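Plantazolicin methyltransferase BamL (Bacillus amyloliquefaciens subsp. plantarum, PDB 5DLY) probably methylates the amino end of the antibiotic precursor desmethylplantazolicin, and binds S-adenosylhomocysteine together with a monoazolic analogue of that substrate. Local coordinates at residues S39-S44 with Q70-Q75; E46-F51 with I126-L131; S54-E59 with S151-I156; S216-F221 with S226-L231. One frame throughout, in Å; residues are numbered along the deposited sequence.

Interaction 1: S39-S44 with Q70-Q75; sequences SIRSIS and QGQVIQ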
# COMPACT_ATOMS: atom_id res chain seq x y z
N SER A 39 -2.81 7.69 -10.54
CA SER A 39 -2.21 8.97 -10.17
C SER A 39 -1.82 9.06 -8.69
O SER A 39 -0.91 9.81 -8.34
CB SER A 39 -3.08 10.17 -10.59
OG SER A 39 -4.29 10.25 -9.86
N ILE A 40 -2.50 8.30 -7.84
CA ILE A 40 -2.16 8.28 -6.41
C ILE A 40 -0.87 7.48 -6.15
O ILE A 40 -0.22 7.66 -5.13
CB ILE A 40 -3.33 7.81 -5.52
CG1 ILE A 40 -3.17 8.28 -4.07
CG2 ILE A 40 -3.49 6.30 -5.57
CD1 ILE A 40 -3.51 9.73 -3.82
N ARG A 41 -0.51 6.60 -7.09
CA ARG A 41 0.70 5.79 -6.95
C ARG A 41 1.95 6.64 -6.66
O ARG A 41 2.65 6.40 -5.66
CB ARG A 41 0.90 4.94 -8.21
CG ARG A 41 1.46 3.56 -7.95
CD ARG A 41 0.85 2.54 -8.92
NE ARG A 41 0.98 2.95 -10.32
CZ ARG A 41 0.20 2.53 -11.32
NH1 ARG A 41 -0.80 1.69 -11.11
NH2 ARG A 41 0.43 2.98 -12.54
N SER A 42 2.22 7.63 -7.50
CA SER A 42 3.40 8.47 -7.31
C SER A 42 3.31 9.29 -6.02
O SER A 42 4.33 9.55 -5.39
CB SER A 42 3.66 9.40 -8.50
OG SER A 42 2.61 10.34 -8.66
N ILE A 43 2.10 9.71 -5.66
CA ILE A 43 1.93 10.45 -4.41
C ILE A 43 2.26 9.58 -3.19
O ILE A 43 3.00 10.00 -2.30
CB ILE A 43 0.54 11.10 -4.32
CG1 ILE A 43 0.45 12.18 -5.39
CG2 ILE A 43 0.28 11.67 -2.93
CD1 ILE A 43 -0.96 12.62 -5.68
N SER A 44 1.74 8.35 -3.17
CA SER A 44 2.06 7.44 -2.09
C SER A 44 3.55 7.10 -2.01
O SER A 44 4.11 7.06 -0.92
CB SER A 44 1.24 6.17 -2.21
OG SER A 44 -0.14 6.47 -2.08
N GLN A 70 1.63 -5.66 -11.63
CA GLN A 70 2.41 -5.76 -12.87
C GLN A 70 3.73 -4.98 -12.80
O GLN A 70 4.39 -4.75 -13.81
CB GLN A 70 1.56 -5.29 -14.06
CG GLN A 70 0.23 -6.04 -14.23
CD GLN A 70 -0.83 -5.64 -13.20
OE1 GLN A 70 -0.81 -4.52 -12.68
NE2 GLN A 70 -1.76 -6.54 -12.92
N GLY A 71 4.11 -4.58 -11.59
CA GLY A 71 5.40 -3.92 -11.33
C GLY A 71 5.49 -2.41 -11.52
O GLY A 71 6.59 -1.87 -11.52
N GLN A 72 4.34 -1.74 -11.63
CA GLN A 72 4.30 -0.29 -11.89
C GLN A 72 5.03 0.52 -10.82
O GLN A 72 5.76 1.46 -11.13
CB GLN A 72 2.85 0.20 -11.99
CG GLN A 72 2.06 -0.39 -13.16
CD GLN A 72 1.24 -1.62 -12.80
OE1 GLN A 72 1.65 -2.46 -11.99
NE2 GLN A 72 0.07 -1.75 -13.42
N VAL A 73 4.84 0.16 -9.55
CA VAL A 73 5.52 0.87 -8.46
C VAL A 73 7.03 0.68 -8.54
O VAL A 73 7.80 1.63 -8.37
CB VAL A 73 4.97 0.45 -7.07
CG1 VAL A 73 5.90 0.88 -5.95
CG2 VAL A 73 3.59 1.05 -6.87
N ILE A 74 7.45 -0.54 -8.82
CA ILE A 74 8.87 -0.82 -8.97
C ILE A 74 9.45 -0.11 -10.20
O ILE A 74 10.56 0.42 -10.14
CB ILE A 74 9.12 -2.34 -8.93
CG1 ILE A 74 9.03 -2.81 -7.47
CG2 ILE A 74 10.46 -2.71 -9.57
CD1 ILE A 74 8.92 -4.31 -7.28
N GLN A 75 8.67 -0.04 -11.27
CA GLN A 75 9.10 0.74 -12.43
C GLN A 75 9.35 2.22 -12.07
O GLN A 75 10.37 2.80 -12.47
CB GLN A 75 8.10 0.62 -13.58
CG GLN A 75 8.51 1.41 -14.81
CD GLN A 75 8.40 0.61 -16.08
OE1 GLN A 75 7.30 0.32 -16.54
NE2 GLN A 75 9.54 0.26 -16.66
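R41 of the long helix 23-56 reaches across to Q72 and V73 at the start of helix 72-80, just after the glycine-rich turn that closes the first strand of a class I, Rossmann-like methyltransferase fold. Its CB bond already heads for the other helix. CG then comes against V73, with V73 CG2 3.5 Å from R41 CG, and CD stays on the same methyl. Bends at chi2 and chi3 (53°) swing the rest of the chain over Q72. There the guanidinium lies with one face on aliphatic carbon: Q72 CB sits over its centre, 3.6 Å from R41 CZ. At the tip, R41 NH2 is 3.8 Å from Q72 CG, while NH1 has a long, weak ion pair with E34. The R41 side chain comes within about 4 Å of the bound S-adenosylhomocysteine. No hydrogen bond crosses between 39-44 and 70-75; the contact is van der Waals packing, the R41 aliphatic carbons on V73 and the guanidinium face on Q72 CB. G71 is the N-cap of helix 72-80, and from the first turn Q72 folds back: its NE2, also weakly bonded to E34, donates to Q70 OE1 at 3.0 Å, with an N-H...O angle of 153°.

Interaction 2: E46-F51 with I126-L131; sequences ETFLSF and IIFIHL. With SAH (S-adenosyl-L-homocysteine), chain C; 5D7 (prop-2-en-1-yl 2-[(1S)-1-amino-4-carbamimidamidobutyl]-1,3-thiazole-4-carboxylate), chain B.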
# COMPACT_ATOMS: atom_id res chain seq x y z
N GLU A 46 6.15 8.95 -3.23
CA GLU A 46 6.92 10.12 -2.80
C GLU A 46 6.68 10.46 -1.33
O GLU A 46 7.55 11.05 -0.68
CB GLU A 46 6.65 11.34 -3.70
CG GLU A 46 7.10 11.17 -5.15
CD GLU A 46 8.60 10.90 -5.32
OE1 GLU A 46 9.39 11.17 -4.40
OE2 GLU A 46 8.99 10.42 -6.41
N THR A 47 5.53 10.04 -0.80
CA THR A 47 5.23 10.24 0.62
C THR A 47 6.19 9.38 1.43
O THR A 47 6.82 9.89 2.35
CB THR A 47 3.76 9.92 0.95
OG1 THR A 47 2.92 10.86 0.28
CG2 THR A 47 3.49 10.02 2.46
N PHE A 48 6.36 8.10 1.08
CA PHE A 48 7.28 7.30 1.88
C PHE A 48 8.75 7.69 1.68
O PHE A 48 9.53 7.62 2.63
CB PHE A 48 7.02 5.78 1.83
CG PHE A 48 7.40 5.08 0.54
CD1 PHE A 48 8.73 4.97 0.13
CD2 PHE A 48 6.43 4.41 -0.19
CE1 PHE A 48 9.06 4.27 -1.03
CE2 PHE A 48 6.75 3.71 -1.35
CZ PHE A 48 8.07 3.64 -1.77
N LEU A 49 9.10 8.14 0.48
CA LEU A 49 10.46 8.63 0.24
C LEU A 49 10.75 9.91 1.01
O LEU A 49 11.84 10.06 1.57
CB LEU A 49 10.72 8.82 -1.25
CG LEU A 49 10.73 7.52 -2.06
CD1 LEU A 49 10.81 7.84 -3.54
CD2 LEU A 49 11.87 6.60 -1.63
N SER A 50 9.78 10.81 1.05
CA SER A 50 9.96 12.05 1.81
C SER A 50 10.06 11.75 3.30
O SER A 50 10.89 12.33 3.99
CB SER A 50 8.83 13.03 1.53
OG SER A 50 8.98 14.19 2.34
N PHE A 51 9.22 10.83 3.78
CA PHE A 51 9.24 10.42 5.18
C PHE A 51 10.61 9.86 5.55
O PHE A 51 11.19 10.26 6.56
CB PHE A 51 8.15 9.39 5.48
CG PHE A 51 8.15 8.91 6.91
CD1 PHE A 51 8.92 7.80 7.29
CD2 PHE A 51 7.39 9.56 7.88
CE1 PHE A 51 8.93 7.36 8.61
CE2 PHE A 51 7.39 9.12 9.21
CZ PHE A 51 8.17 8.02 9.57
N ILE A 126 12.26 0.04 3.49
CA ILE A 126 10.85 0.37 3.26
C ILE A 126 10.11 -0.87 2.78
O ILE A 126 10.57 -1.56 1.88
CB ILE A 126 10.69 1.49 2.20
CG1 ILE A 126 11.48 2.73 2.63
CG2 ILE A 126 9.21 1.80 1.96
CD1 ILE A 126 11.49 3.85 1.62
N ILE A 127 8.98 -1.13 3.42
CA ILE A 127 8.04 -2.14 2.97
C ILE A 127 6.74 -1.41 2.63
O ILE A 127 6.21 -0.68 3.46
CB ILE A 127 7.84 -3.25 4.04
CG1 ILE A 127 9.19 -3.89 4.39
CG2 ILE A 127 6.83 -4.28 3.55
CD1 ILE A 127 9.14 -4.89 5.54
N PHE A 128 6.26 -1.59 1.40
CA PHE A 128 5.12 -0.83 0.89
C PHE A 128 3.95 -1.78 0.65
O PHE A 128 4.10 -2.83 0.02
CB PHE A 128 5.55 -0.20 -0.44
CG PHE A 128 4.62 0.86 -1.00
CD1 PHE A 128 3.91 1.75 -0.19
CD2 PHE A 128 4.52 1.00 -2.39
CE1 PHE A 128 3.12 2.74 -0.76
CE2 PHE A 128 3.74 1.99 -2.95
CZ PHE A 128 3.04 2.86 -2.13
N ILE A 129 2.78 -1.43 1.19
CA ILE A 129 1.58 -2.23 0.97
C ILE A 129 0.50 -1.28 0.45
O ILE A 129 -0.25 -0.68 1.22
CB ILE A 129 1.08 -2.93 2.25
CG1 ILE A 129 2.23 -3.63 3.01
CG2 ILE A 129 -0.01 -3.92 1.90
CD1 ILE A 129 1.79 -4.32 4.29
N HIS A 130 0.43 -1.14 -0.87
CA HIS A 130 -0.39 -0.11 -1.48
C HIS A 130 -1.65 -0.70 -2.09
O HIS A 130 -1.61 -1.52 -3.01
CB HIS A 130 0.44 0.62 -2.56
CG HIS A 130 -0.22 1.85 -3.10
ND1 HIS A 130 -0.31 3.04 -2.40
CD2 HIS A 130 -0.75 2.10 -4.33
CE1 HIS A 130 -0.92 3.94 -3.15
NE2 HIS A 130 -1.18 3.40 -4.33
N LEU A 131 -2.79 -0.24 -1.57
CA LEU A 131 -4.12 -0.59 -2.10
C LEU A 131 -4.37 -2.10 -2.22
O LEU A 131 -4.96 -2.58 -3.21
CB LEU A 131 -4.41 0.20 -3.40
CG LEU A 131 -4.23 1.72 -3.35
CD1 LEU A 131 -4.50 2.37 -4.70
CD2 LEU A 131 -5.12 2.34 -2.27
N SAH C . 0.09 -2.59 -4.94
CA SAH C . -0.77 -2.53 -6.17
CB SAH C . -2.08 -3.27 -5.92
CG SAH C . -2.48 -4.08 -7.15
SD SAH C . -4.12 -4.75 -7.01
C SAH C . -1.06 -1.10 -6.51
O SAH C . -0.48 -0.18 -5.95
OXT SAH C . -1.89 -0.80 -7.37
C5' SAH C . -3.96 -5.90 -5.67
C4' SAH C . -2.83 -6.91 -5.87
O4' SAH C . -2.64 -7.64 -4.65
C3' SAH C . -3.15 -7.94 -6.94
O3' SAH C . -2.13 -7.94 -7.96
C2' SAH C . -3.22 -9.27 -6.19
O2' SAH C . -2.78 -10.41 -6.92
C1' SAH C . -2.31 -8.98 -5.01
N9 SAH C . -2.50 -9.87 -3.83
C8 SAH C . -3.67 -10.20 -3.24
N7 SAH C . -3.45 -11.03 -2.20
C5 SAH C . -2.13 -11.23 -2.11
C6 SAH C . -1.25 -12.00 -1.22
N6 SAH C . -1.79 -12.71 -0.21
N1 SAH C . 0.09 -11.95 -1.45
C2 SAH C . 0.60 -11.23 -2.47
N3 SAH C . -0.15 -10.48 -3.33
C4 SAH C . -1.50 -10.47 -3.19
O9 5D7 B . -7.87 3.01 -4.36
C6 5D7 B . -8.96 2.64 -4.79
O7 5D7 B . -10.04 3.57 -4.97
C8 5D7 B . -9.94 4.94 -4.55
C2 5D7 B . -9.20 1.23 -5.17
N3 5D7 B . -8.19 0.32 -5.24
C4 5D7 B . -8.57 -0.92 -5.60
S5 5D7 B . -10.28 -0.92 -5.89
C1 5D7 B . -10.47 0.75 -5.51
CA 5D7 B . -7.77 -2.15 -5.79
N 5D7 B . -6.36 -1.78 -5.72
CB 5D7 B . -8.11 -3.22 -4.74
CG 5D7 B . -8.27 -2.72 -3.30
CD 5D7 B . -7.86 -3.83 -2.34
NE 5D7 B . -8.14 -3.40 -0.98
CZ 5D7 B . -9.28 -3.53 -0.28
NH2 5D7 B . -9.34 -3.10 0.90
NH1 5D7 B . -10.29 -4.11 -0.80
C3 5D7 B . -11.26 5.61 -4.82
C5 5D7 B . -11.32 6.88 -5.17
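H130 O, at the end of the strand that F48 packs against, accepts a 2.8 Å hydrogen bond from the amino N of S-adenosylhomocysteine. One residue on, L131 O takes the amine N of the thiazole substrate analogue at 3.0 Å, so the amines of the two ligands are held by the carbonyls of consecutive residues. Further back along the strand, F48 of helix 23-56 comes down onto I126 and F128. With chi1 at 74°, its CG lies between the backbone N and carbonyl carbon, and the ring drops toward the sheet. One face takes I126 CG2, 3.9 Å from the F48 centroid, a CH-pi contact. The methyl I126 CD1 comes closer, 3.3 Å from F48 CD1. The edge of F48 turns to the face of F128 in a T-shaped pair, planes at 66°, with CE2 over the centre of the F128 ring. H130 CB lies on the other face, so F128 sits between F48 of the helix and H130 of its own strand. L49 adds a looser touch on I126. The helix runs roughly antiparallel to the strand, the axes of segments 46-51 and 126-130 approaching to 10.5 Å: a helix-on-sheet layer of a class I methyltransferase, with the ligands at the strand's C-terminal end.

Interaction 3: S54-E59 with S151-I156; sequences SKFNRE and SDQSCI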
# COMPACT_ATOMS: atom_id res chain seq x y z
N SER A 54 13.42 12.51 5.62
CA SER A 54 13.18 13.42 6.74
C SER A 54 13.58 12.77 8.07
O SER A 54 14.32 13.36 8.87
CB SER A 54 11.71 13.87 6.77
OG SER A 54 11.44 14.71 7.87
N LYS A 55 13.12 11.54 8.27
CA LYS A 55 13.35 10.80 9.51
C LYS A 55 14.79 10.33 9.66
O LYS A 55 15.39 10.47 10.73
CB LYS A 55 12.37 9.62 9.63
CG LYS A 55 12.46 8.82 10.91
CD LYS A 55 11.59 9.36 12.03
CE LYS A 55 11.64 8.44 13.24
NZ LYS A 55 10.84 8.94 14.39
N PHE A 56 15.37 9.78 8.59
CA PHE A 56 16.65 9.07 8.72
C PHE A 56 17.85 9.72 8.04
O PHE A 56 18.98 9.23 8.17
CB PHE A 56 16.50 7.60 8.29
CG PHE A 56 15.42 6.85 9.03
CD1 PHE A 56 15.49 6.66 10.41
CD2 PHE A 56 14.32 6.33 8.34
CE1 PHE A 56 14.50 5.96 11.09
CE2 PHE A 56 13.32 5.64 9.01
CZ PHE A 56 13.41 5.45 10.39
N ASN A 57 17.62 10.82 7.32
CA ASN A 57 18.70 11.63 6.70
C ASN A 57 19.58 10.91 5.67
O ASN A 57 20.73 11.30 5.42
CB ASN A 57 19.53 12.35 7.78
CG ASN A 57 18.69 13.32 8.59
OD1 ASN A 57 18.49 13.13 9.79
ND2 ASN A 57 18.17 14.34 7.92
N ARG A 58 19.03 9.86 5.08
CA ARG A 58 19.61 9.23 3.90
C ARG A 58 18.48 8.65 3.07
O ARG A 58 17.34 8.56 3.54
CB ARG A 58 20.61 8.14 4.29
CG ARG A 58 20.02 6.94 5.02
CD ARG A 58 20.99 5.78 4.99
NE ARG A 58 20.56 4.64 5.80
CZ ARG A 58 19.70 3.69 5.40
NH1 ARG A 58 19.15 3.74 4.20
NH2 ARG A 58 19.41 2.69 6.22
N GLU A 59 18.79 8.29 1.83
CA GLU A 59 17.84 7.57 0.99
C GLU A 59 17.79 6.10 1.42
O GLU A 59 18.77 5.57 1.94
CB GLU A 59 18.23 7.71 -0.48
CG GLU A 59 18.03 9.12 -1.03
CD GLU A 59 18.56 9.31 -2.45
OE1 GLU A 59 18.22 10.33 -3.07
OE2 GLU A 59 19.31 8.43 -2.94
N SER A 151 14.52 -3.19 8.80
CA SER A 151 15.86 -2.77 9.20
C SER A 151 15.80 -1.90 10.45
O SER A 151 14.70 -1.52 10.92
CB SER A 151 16.55 -2.02 8.05
OG SER A 151 16.07 -0.69 7.96
N ASP A 152 16.96 -1.56 11.00
CA ASP A 152 17.02 -0.72 12.19
C ASP A 152 16.46 0.70 11.95
O ASP A 152 16.07 1.36 12.90
CB ASP A 152 18.45 -0.64 12.73
CG ASP A 152 18.95 -1.98 13.25
OD1 ASP A 152 18.12 -2.88 13.51
OD2 ASP A 152 20.18 -2.14 13.43
N GLN A 153 16.45 1.15 10.70
CA GLN A 153 15.86 2.43 10.31
C GLN A 153 14.92 2.20 9.15
O GLN A 153 15.35 2.12 7.99
CB GLN A 153 16.95 3.44 9.92
CG GLN A 153 17.79 3.93 11.09
CD GLN A 153 18.86 4.92 10.67
OE1 GLN A 153 19.61 4.68 9.72
NE2 GLN A 153 18.93 6.04 11.38
N SER A 154 13.63 2.09 9.43
CA SER A 154 12.70 1.57 8.43
C SER A 154 11.26 1.92 8.70
O SER A 154 10.89 2.33 9.80
CB SER A 154 12.82 0.04 8.36
OG SER A 154 12.48 -0.52 9.62
N CYS A 155 10.42 1.69 7.69
CA CYS A 155 8.98 1.78 7.88
C CYS A 155 8.23 0.86 6.94
O CYS A 155 8.69 0.59 5.83
CB CYS A 155 8.48 3.22 7.72
SG CYS A 155 8.81 3.91 6.09
N ILE A 156 7.08 0.38 7.42
CA ILE A 156 6.03 -0.17 6.56
C ILE A 156 5.04 0.96 6.33
O ILE A 156 4.59 1.57 7.30
CB ILE A 156 5.27 -1.35 7.21
CG1 ILE A 156 6.26 -2.42 7.71
CG2 ILE A 156 4.29 -1.97 6.22
CD1 ILE A 156 5.62 -3.60 8.42
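Q153, in the corner leading into strand 154-160, lies across the ring of F56, the last helical residue of helix 23-56. Starting from S151, the chain is already tied down: S151 OG is hydrogen-bonded to D125, and S151 O receives S154 OG at 2.8 Å, a bond that braces the bend. At Q153 the contact proper begins. Its CB sits over one face of F56, 3.7 Å from the ring centroid and 17° off the normal, a CH-pi contact. Beyond CG the side chain stays extended (chi2 180°) and runs past the ring in the opposite sense, bringing Q153 NE2 to 3.6 Å from F56 CD1. Its OE1 looks toward R58, but at 4.0 Å from R58 NE there is no hydrogen bond. The guanidinium has better partners: R58 NH1 donates to E59 O at 2.9 Å and makes a salt bridge with D125. S154 follows with its backbone, its N approaching F56 CZ at 3.5 Å, and C155 then pairs through its backbone with D125 and I127 of strand 124-130. The far face of F56 is lined by K55 CG, and its ring also meets that of Y52, whose hydroxyl bonds to Q153 O. N57, with positive phi, ends the helix here, so its C-terminal turn rests on the corner before strand 154-160, flanked by strands 124-130 and 258-265.

Interaction 4: S216-F221 with S226-L231; sequences SFIGGF and SQFFSL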
# COMPACT_ATOMS: atom_id res chain seq x y z
N SER A 216 -5.97 11.66 6.54
CA SER A 216 -5.53 12.83 5.78
C SER A 216 -4.76 12.42 4.53
O SER A 216 -4.06 11.41 4.53
CB SER A 216 -4.66 13.73 6.66
OG SER A 216 -5.43 14.25 7.73
N PHE A 217 -4.89 13.23 3.48
CA PHE A 217 -4.39 12.89 2.15
C PHE A 217 -2.90 12.58 2.08
O PHE A 217 -2.49 11.66 1.37
CB PHE A 217 -4.75 14.03 1.18
CG PHE A 217 -4.58 13.68 -0.27
CD1 PHE A 217 -5.55 12.95 -0.95
CD2 PHE A 217 -3.46 14.12 -0.96
CE1 PHE A 217 -5.39 12.66 -2.30
CE2 PHE A 217 -3.29 13.83 -2.31
CZ PHE A 217 -4.26 13.09 -2.98
N ILE A 218 -2.10 13.34 2.82
CA ILE A 218 -0.66 13.15 2.78
C ILE A 218 -0.21 12.27 3.95
O ILE A 218 0.00 12.75 5.06
CB ILE A 218 0.12 14.49 2.77
CG1 ILE A 218 -0.35 15.37 1.60
CG2 ILE A 218 1.63 14.24 2.75
CD1 ILE A 218 -0.02 14.84 0.22
N GLY A 219 -0.14 10.96 3.69
CA GLY A 219 0.35 9.99 4.67
C GLY A 219 -0.47 9.88 5.94
O GLY A 219 0.00 9.31 6.92
N GLY A 220 -1.69 10.42 5.93
CA GLY A 220 -2.55 10.42 7.11
C GLY A 220 -2.08 11.37 8.20
O GLY A 220 -2.52 11.25 9.36
N PHE A 221 -1.18 12.28 7.85
CA PHE A 221 -0.69 13.29 8.79
C PHE A 221 -1.51 14.56 8.64
O PHE A 221 -1.67 15.06 7.53
CB PHE A 221 0.80 13.57 8.57
CG PHE A 221 1.68 12.37 8.79
CD1 PHE A 221 1.83 11.83 10.07
CD2 PHE A 221 2.35 11.79 7.73
CE1 PHE A 221 2.63 10.71 10.27
CE2 PHE A 221 3.17 10.67 7.93
CZ PHE A 221 3.30 10.14 9.20
N SER A 226 3.77 18.43 12.74
CA SER A 226 5.16 18.66 12.39
C SER A 226 5.61 17.72 11.27
O SER A 226 6.44 18.08 10.44
CB SER A 226 6.06 18.50 13.61
OG SER A 226 5.78 17.29 14.29
N GLN A 227 5.04 16.51 11.27
CA GLN A 227 5.34 15.51 10.25
C GLN A 227 4.88 15.99 8.87
O GLN A 227 5.63 15.87 7.90
CB GLN A 227 4.69 14.17 10.59
CG GLN A 227 5.33 13.00 9.86
CD GLN A 227 6.37 12.28 10.70
OE1 GLN A 227 7.58 12.39 10.46
NE2 GLN A 227 5.92 11.53 11.71
N PHE A 228 3.66 16.53 8.80
CA PHE A 228 3.15 17.07 7.53
C PHE A 228 4.05 18.20 7.04
O PHE A 228 4.44 18.22 5.87
CB PHE A 228 1.70 17.55 7.70
CG PHE A 228 1.10 18.15 6.45
CD1 PHE A 228 0.38 17.36 5.56
CD2 PHE A 228 1.21 19.51 6.19
CE1 PHE A 228 -0.20 17.91 4.42
CE2 PHE A 228 0.64 20.06 5.05
CZ PHE A 228 -0.08 19.26 4.17
N PHE A 229 4.41 19.12 7.93
CA PHE A 229 5.30 20.22 7.58
C PHE A 229 6.58 19.70 6.95
O PHE A 229 6.99 20.18 5.90
CB PHE A 229 5.63 21.09 8.79
CG PHE A 229 6.41 22.34 8.45
CD1 PHE A 229 7.80 22.33 8.48
CD2 PHE A 229 5.76 23.51 8.09
CE1 PHE A 229 8.53 23.47 8.16
CE2 PHE A 229 6.47 24.66 7.77
CZ PHE A 229 7.86 24.64 7.81
N SER A 230 7.21 18.71 7.58
CA SER A 230 8.46 18.14 7.07
C SER A 230 8.27 17.49 5.70
O SER A 230 9.04 17.75 4.78
CB SER A 230 9.06 17.14 8.06
OG SER A 230 9.29 17.73 9.33
N LEU A 231 7.24 16.65 5.56
CA LEU A 231 6.95 15.98 4.29
C LEU A 231 6.78 16.95 3.13
O LEU A 231 7.35 16.75 2.06
CB LEU A 231 5.70 15.10 4.40
CG LEU A 231 5.76 13.88 5.32
CD1 LEU A 231 4.41 13.19 5.38
CD2 LEU A 231 6.82 12.91 4.85
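F221 and Q227 meet ring to chain where a type I' beta turn, I218 to F221, is pressed against the first turns of helix 226-232, next to strand 209-214 at the edge of the sheet. The turn is closed by F221 N on I218 O at 3.1 Å, and G219 and G220 supply its two positive-phi corners. The main bump is F221: its ring sits in the hollow between Q227 and L231, while F221 CB lies by F228 CB. Q227 bends at chi2 and lays its CG over the centre of the ring, 3.4 Å from the F221 centroid and only 8° off the normal; the ring and amide planes stand 52° apart. G219 O lies off-centre over the opposite face, and H212 and W261 stack with the ring as well. On the flank, L231 CD1 pushes in at 3.4 Å from F221 CD2.

A second bump, I218, fits between F228 and L231. Its CG1 is 3.8 Å from F228 CE1, the two side chains crossing at about a right angle, and its CG2 passes L231 CD1 at 4.0 Å. The one methyl L231 CD1 thus fits between I218 and F221. With CG anti to the backbone N (chi1 179°), the F228 ring reaches I218 and brings F228 CD1 to 3.7 Å from F221 O. Within the helix, S226 O is gripped twice, by S230 N and by S230 OG at 3.1 Å, from opposite faces of the carbonyl plane.

Overall arrangement
Helix 23-56 runs through the first three contacts in order: interaction 1 near its middle, interaction 2 a turn or two later and interaction 3 at its C-terminal end, with centres 10 Å and 11 Å apart. Their partners lie on helix 72-80 and the neighbouring parallel strands 124-130 and 154-160, so the segments of the three alternate along the chain. Interaction 4 comes later, closed within a short loop and helix, yet it touches the same long helix: S50 OG probably bonds to L231 O, and F217 packs on I40. One helix therefore connects the cofactor side of the Rossmann-like sheet, beside interactions 1 and 2, with the start of strand 154-160, at interaction 3, and with the 216-231 region.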